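Local coordinates for Lin2722 protein (Listeria innocua, PDB 3DS8) that is of unknown function but belongs to an alpha/beta hydrolase family and may act as a serine hydrolase, at residues A[168-182]-A[203-217]. Residues are numbered along the deposited sequence; the frame is centred on the assembly and turned at random.
Sequences VSPDLEVLAIAGELS and MPGSAKAYIEDIQVG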
loop_
_atom_site.group_PDB
_atom_site.type_symbol
_atom_site.label_atom_id
_atom_site.label_comp_id
_atom_site.label_asym_id
_atom_site.label_seq_id
_atom_site.Cartn_x
_atom_site.Cartn_y
_atom_site.Cartn_z
ATOM N N VAL A 168 14.091 -2.428 5.124
ATOM C CA VAL A 168 13.356 -1.326 4.468
ATOM C C VAL A 168 14.267 -0.125 4.290
ATOM O O VAL A 168 15.235 0.059 5.034
ATOM C CB VAL A 168 12.021 -0.922 5.181
ATOM C CG1 VAL A 168 11.156 -2.157 5.414
ATOM C CG2 VAL A 168 12.290 -0.206 6.475
ATOM N N SER A 169 13.990 0.649 3.250
ATOM C CA SER A 169 14.645 1.909 3.023
ATOM C C SER A 169 14.467 2.770 4.273
ATOM O O SER A 169 13.363 2.900 4.802
ATOM C CB SER A 169 14.034 2.647 1.823
ATOM O OG SER A 169 14.550 3.978 1.706
ATOM N N PRO A 170 15.552 3.380 4.737
ATOM C CA PRO A 170 15.397 4.278 5.869
ATOM C C PRO A 170 14.616 5.535 5.515
ATOM O O PRO A 170 14.285 6.277 6.415
ATOM C CB PRO A 170 16.828 4.638 6.232
ATOM C CG PRO A 170 17.615 4.381 5.047
ATOM C CD PRO A 170 16.934 3.360 4.229
ATOM N N ASP A 171 14.333 5.773 4.234
ATOM C CA ASP A 171 13.470 6.894 3.833
ATOM C C ASP A 171 12.004 6.520 3.605
ATOM O O ASP A 171 11.191 7.383 3.242
ATOM C CB ASP A 171 14.037 7.572 2.588
ATOM C CG ASP A 171 15.416 8.131 2.831
ATOM O OD1 ASP A 171 15.615 8.768 3.882
ATOM O OD2 ASP A 171 16.303 7.895 1.996
ATOM N N LEU A 172 11.667 5.254 3.818
ATOM C CA LEU A 172 10.288 4.769 3.604
ATOM C C LEU A 172 9.315 5.533 4.516
ATOM O O LEU A 172 9.611 5.799 5.672
ATOM C CB LEU A 172 10.155 3.286 3.854
ATOM C CG LEU A 172 8.840 2.605 3.396
ATOM C CD1 LEU A 172 8.771 2.526 1.897
ATOM C CD2 LEU A 172 8.611 1.224 4.036
ATOM N N GLU A 173 8.144 5.850 3.989
ATOM C CA GLU A 173 7.093 6.519 4.779
ATOM C C GLU A 173 5.822 5.694 4.584
ATOM O O GLU A 173 5.420 5.426 3.464
ATOM C CB GLU A 173 6.875 7.962 4.295
ATOM C CG GLU A 173 8.103 8.834 4.430
ATOM C CD GLU A 173 7.922 10.252 3.929
ATOM O OE1 GLU A 173 6.890 10.492 3.287
ATOM O OE2 GLU A 173 8.775 11.149 4.250
ATOM N N VAL A 174 5.231 5.271 5.684
ATOM C CA VAL A 174 4.152 4.289 5.659
ATOM C C VAL A 174 2.914 4.858 6.299
ATOM O O VAL A 174 2.982 5.412 7.408
ATOM C CB VAL A 174 4.570 2.966 6.356
ATOM C CG1 VAL A 174 3.390 2.028 6.430
ATOM C CG2 VAL A 174 5.735 2.315 5.645
ATOM N N LEU A 175 1.782 4.728 5.611
ATOM C CA LEU A 175 0.481 5.086 6.151
ATOM C C LEU A 175 -0.377 3.838 6.122
ATOM O O LEU A 175 -0.580 3.213 5.049
ATOM C CB LEU A 175 -0.206 6.183 5.302
ATOM C CG LEU A 175 -1.678 6.453 5.601
ATOM C CD1 LEU A 175 -1.849 6.943 7.032
ATOM C CD2 LEU A 175 -2.234 7.492 4.528
ATOM N N ALA A 176 -0.853 3.419 7.303
ATOM C CA ALA A 176 -1.736 2.278 7.428
ATOM C C ALA A 176 -3.137 2.774 7.766
ATOM O O ALA A 176 -3.394 3.376 8.830
ATOM C CB ALA A 176 -1.255 1.295 8.532
ATOM N N ILE A 177 -4.042 2.541 6.826
ATOM C CA ILE A 177 -5.443 2.842 6.967
ATOM C C ILE A 177 -6.236 1.613 7.311
ATOM O O ILE A 177 -6.087 0.542 6.651
ATOM C CB ILE A 177 -5.972 3.478 5.665
ATOM C CG1 ILE A 177 -5.390 4.891 5.487
ATOM C CG2 ILE A 177 -7.522 3.493 5.650
ATOM C CD1 ILE A 177 -5.722 5.527 4.136
ATOM N N ALA A 178 -7.015 1.692 8.384
ATOM C CA ALA A 178 -7.769 0.553 8.860
ATOM C C ALA A 178 -9.217 0.923 9.086
ATOM O O ALA A 178 -9.521 2.050 9.490
ATOM C CB ALA A 178 -7.193 0.011 10.158
ATOM N N GLY A 179 -10.110 -0.020 8.812
ATOM C CA GLY A 179 -11.534 0.142 9.164
ATOM C C GLY A 179 -11.954 -0.661 10.388
ATOM O O GLY A 179 -11.411 -1.740 10.697
ATOM N N GLU A 180 -12.941 -0.132 11.095
ATOM C CA GLU A 180 -13.541 -0.776 12.216
ATOM C C GLU A 180 -15.070 -0.502 12.058
ATOM O O GLU A 180 -15.513 0.673 11.995
ATOM C CB GLU A 180 -12.953 -0.176 13.498
ATOM C CG GLU A 180 -13.499 -0.723 14.692
ATOM C CD GLU A 180 -12.816 -0.220 15.957
ATOM O OE1 GLU A 180 -12.708 1.015 16.171
ATOM O OE2 GLU A 180 -12.468 -1.089 16.763
ATOM N N LEU A 181 -15.874 -1.554 11.968
ATOM C CA LEU A 181 -17.290 -1.347 11.679
ATOM C C LEU A 181 -17.949 -0.591 12.821
ATOM O O LEU A 181 -18.850 0.214 12.594
ATOM C CB LEU A 181 -18.034 -2.646 11.378
ATOM C CG LEU A 181 -17.530 -3.324 10.083
ATOM C CD1 LEU A 181 -18.239 -4.609 9.901
ATOM C CD2 LEU A 181 -17.700 -2.409 8.851
ATOM N N SER A 182 -17.504 -0.856 14.040
ATOM C CA SER A 182 -17.971 -0.081 15.173
ATOM C C SER A 182 -16.955 -0.243 16.290
ATOM O O SER A 182 -16.122 -1.159 16.249
ATOM C CB SER A 182 -19.340 -0.583 15.682
ATOM O OG SER A 182 -19.157 -1.701 16.515
HETATM N N MSE A 203 7.266 -1.397 11.373
HETATM C CA MSE A 203 7.632 -0.198 10.635
HETATM C C MSE A 203 8.264 0.927 11.484
HETATM O O MSE A 203 9.257 1.541 11.051
HETATM C CB MSE A 203 6.459 0.301 9.815
HETATM C CG MSE A 203 6.093 -0.652 8.724
HETATM SE SE MSE A 203 7.593 -0.810 7.422
HETATM C CE MSE A 203 6.565 -1.538 5.900
ATOM N N PRO A 204 7.718 1.216 12.675
ATOM C CA PRO A 204 8.370 2.259 13.489
ATOM C C PRO A 204 9.863 1.997 13.733
ATOM O O PRO A 204 10.221 0.908 14.098
ATOM C CB PRO A 204 7.611 2.195 14.818
ATOM C CG PRO A 204 6.249 1.626 14.440
ATOM C CD PRO A 204 6.481 0.707 13.301
ATOM N N GLY A 205 10.719 2.990 13.529
ATOM C CA GLY A 205 12.153 2.839 13.805
ATOM C C GLY A 205 12.914 2.160 12.663
ATOM O O GLY A 205 14.173 2.070 12.707
ATOM N N SER A 206 12.173 1.601 11.710
ATOM C CA SER A 206 12.732 1.067 10.459
ATOM C C SER A 206 12.469 2.105 9.352
ATOM O O SER A 206 13.361 2.574 8.664
ATOM C CB SER A 206 12.051 -0.273 10.130
ATOM O OG SER A 206 12.097 -1.162 11.255
ATOM N N ALA A 207 11.203 2.417 9.172
ATOM C CA ALA A 207 10.767 3.455 8.245
ATOM C C ALA A 207 11.015 4.822 8.846
ATOM O O ALA A 207 11.053 4.967 10.090
ATOM C CB ALA A 207 9.299 3.273 7.983
ATOM N N LYS A 208 11.150 5.833 7.990
ATOM C CA LYS A 208 11.249 7.209 8.442
ATOM C C LYS A 208 9.935 7.665 9.102
ATOM O O LYS A 208 9.954 8.317 10.144
ATOM C CB LYS A 208 11.610 8.142 7.296
ATOM C CG LYS A 208 11.761 9.559 7.739
ATOM C CD LYS A 208 12.338 10.397 6.685
ATOM C CE LYS A 208 11.362 10.650 5.568
ATOM N NZ LYS A 208 11.941 11.594 4.547
ATOM N N ALA A 209 8.810 7.298 8.511
ATOM C CA ALA A 209 7.520 7.713 9.012
ATOM C C ALA A 209 6.587 6.526 9.042
ATOM O O ALA A 209 6.604 5.665 8.162
ATOM C CB ALA A 209 6.926 8.817 8.146
ATOM N N TYR A 210 5.770 6.474 10.077
ATOM C CA TYR A 210 4.724 5.486 10.176
ATOM C C TYR A 210 3.534 6.154 10.815
ATOM O O TYR A 210 3.641 6.629 11.925
ATOM C CB TYR A 210 5.138 4.292 11.044
ATOM C CG TYR A 210 3.997 3.345 11.267
ATOM C CD1 TYR A 210 3.467 2.602 10.211
ATOM C CD2 TYR A 210 3.385 3.219 12.538
ATOM C CE1 TYR A 210 2.348 1.767 10.406
ATOM C CE2 TYR A 210 2.314 2.335 12.741
ATOM C CZ TYR A 210 1.795 1.622 11.646
ATOM O OH TYR A 210 0.728 0.757 11.849
ATOM N N ILE A 211 2.425 6.209 10.089
ATOM C CA ILE A 211 1.193 6.865 10.525
ATOM C C ILE A 211 0.019 5.908 10.398
ATOM O O ILE A 211 -0.094 5.208 9.391
ATOM C CB ILE A 211 0.933 8.124 9.659
ATOM C CG1 ILE A 211 2.140 9.088 9.728
ATOM C CG2 ILE A 211 -0.392 8.787 10.066
ATOM C CD1 ILE A 211 1.893 10.474 9.065
ATOM N N GLU A 212 -0.832 5.843 11.432
ATOM C CA GLU A 212 -2.043 5.041 11.391
ATOM C C GLU A 212 -3.264 5.946 11.268
ATOM O O GLU A 212 -3.282 7.073 11.849
ATOM C CB GLU A 212 -2.155 4.237 12.702
ATOM C CG GLU A 212 -1.028 3.226 12.861
ATOM C CD GLU A 212 -1.110 2.390 14.112
ATOM O OE1 GLU A 212 -1.797 2.776 15.068
ATOM O OE2 GLU A 212 -0.470 1.296 14.121
ATOM N N ASP A 213 -4.324 5.463 10.623
ATOM C CA ASP A 213 -5.608 6.201 10.563
ATOM C C ASP A 213 -6.700 5.149 10.613
ATOM O O ASP A 213 -6.715 4.241 9.783
ATOM C CB ASP A 213 -5.728 6.957 9.218
ATOM C CG ASP A 213 -7.242 7.272 8.764
ATOM O OD1 ASP A 213 -7.692 8.290 9.265
ATOM O OD2 ASP A 213 -7.960 6.526 7.914
ATOM N N ILE A 214 -7.533 5.196 11.636
ATOM C CA ILE A 214 -8.666 4.262 11.757
ATOM C C ILE A 214 -9.953 4.976 11.387
ATOM O O ILE A 214 -10.219 6.080 11.889
ATOM C CB ILE A 214 -8.816 3.733 13.182
ATOM C CG1 ILE A 214 -7.545 3.006 13.628
ATOM C CG2 ILE A 214 -10.067 2.793 13.286
ATOM C CD1 ILE A 214 -7.590 2.585 15.081
ATOM N N GLN A 215 -10.735 4.399 10.492
ATOM C CA GLN A 215 -12.040 4.891 10.193
ATOM C C GLN A 215 -13.075 3.967 10.843
ATOM O O GLN A 215 -12.988 2.751 10.740
ATOM C CB GLN A 215 -12.316 4.956 8.682
ATOM C CG GLN A 215 -11.487 5.965 7.938
ATOM C CD GLN A 215 -11.495 5.681 6.453
ATOM O OE1 GLN A 215 -12.579 5.504 5.840
ATOM N NE2 GLN A 215 -10.303 5.644 5.858
ATOM N N VAL A 216 -14.068 4.564 11.476
ATOM C CA VAL A 216 -15.066 3.776 12.213
ATOM C C VAL A 216 -16.450 3.947 11.611
ATOM O O VAL A 216 -16.886 5.069 11.250
ATOM C CB VAL A 216 -15.099 4.125 13.711
ATOM C CG1 VAL A 216 -16.021 3.153 14.478
ATOM C CG2 VAL A 216 -13.691 4.099 14.314
ATOM N N GLY A 217 -17.173 2.850 11.552
ATOM C CA GLY A 217 -18.549 2.875 11.115
ATOM C C GLY A 217 -18.873 1.890 10.013
ATOM O O GLY A 217 -18.004 1.290 9.391
HETATM O O HOH W 1 15.657 0.961 7.673
HETATM O O HOH W 2 11.117 9.936 2.254
HETATM O O HOH W 3 14.421 11.000 3.975
#
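Val-174 N donates a hydrogen bond to Ala-209 O at 2.9 Å, and Val-174 O accepts from Ile-211 N. This parallel ladder continues through Ala-176 and Ala-178 to Glu-180, whose O accepts from Gly-217 N at 2.8 Å. At the start, Leu-172 O receives two weak bonds, from Lys-208 N and Ala-209 N. Strands 173-180 and 209-216 run parallel, their N-to-C directions 10° apart. They belong to a beta-alpha-beta unit of the alpha/beta hydrolase sheet, linked through helix 193-196.

Apolar contacts lie on both faces. With CG1 anti to the backbone N (chi1 174°), Val-174 turns CG1 to the edge of the Tyr-210 ring, 3.8 Å from CD1. The other methyl of Val-174, CG2, packs on Met-203 CE, a selenomethionine methyl that also touches Leu-172 CD2. On the opposite face, Leu-175 CD1 reaches Ile-211 CG2 at 3.8 Å. Helix 229-240 packs on this face at Ile-211.

Glu-173 OE2 forms a salt bridge with Lys-208 NZ (3.2 Å), the two side chains lying alongside. Glu-173 OE1 pairs with Lys-126, and Lys-208 NZ also bonds Thr-244 O. Ile-177 CG2 lies 3.5 Å from Gln-215 NE2, which donates to Asp-213 OD2 in its own strand; Gln-215 OE1 is bonded to Thr-228 OG1. Water 1 joins Val-168 O to Ser-206 O.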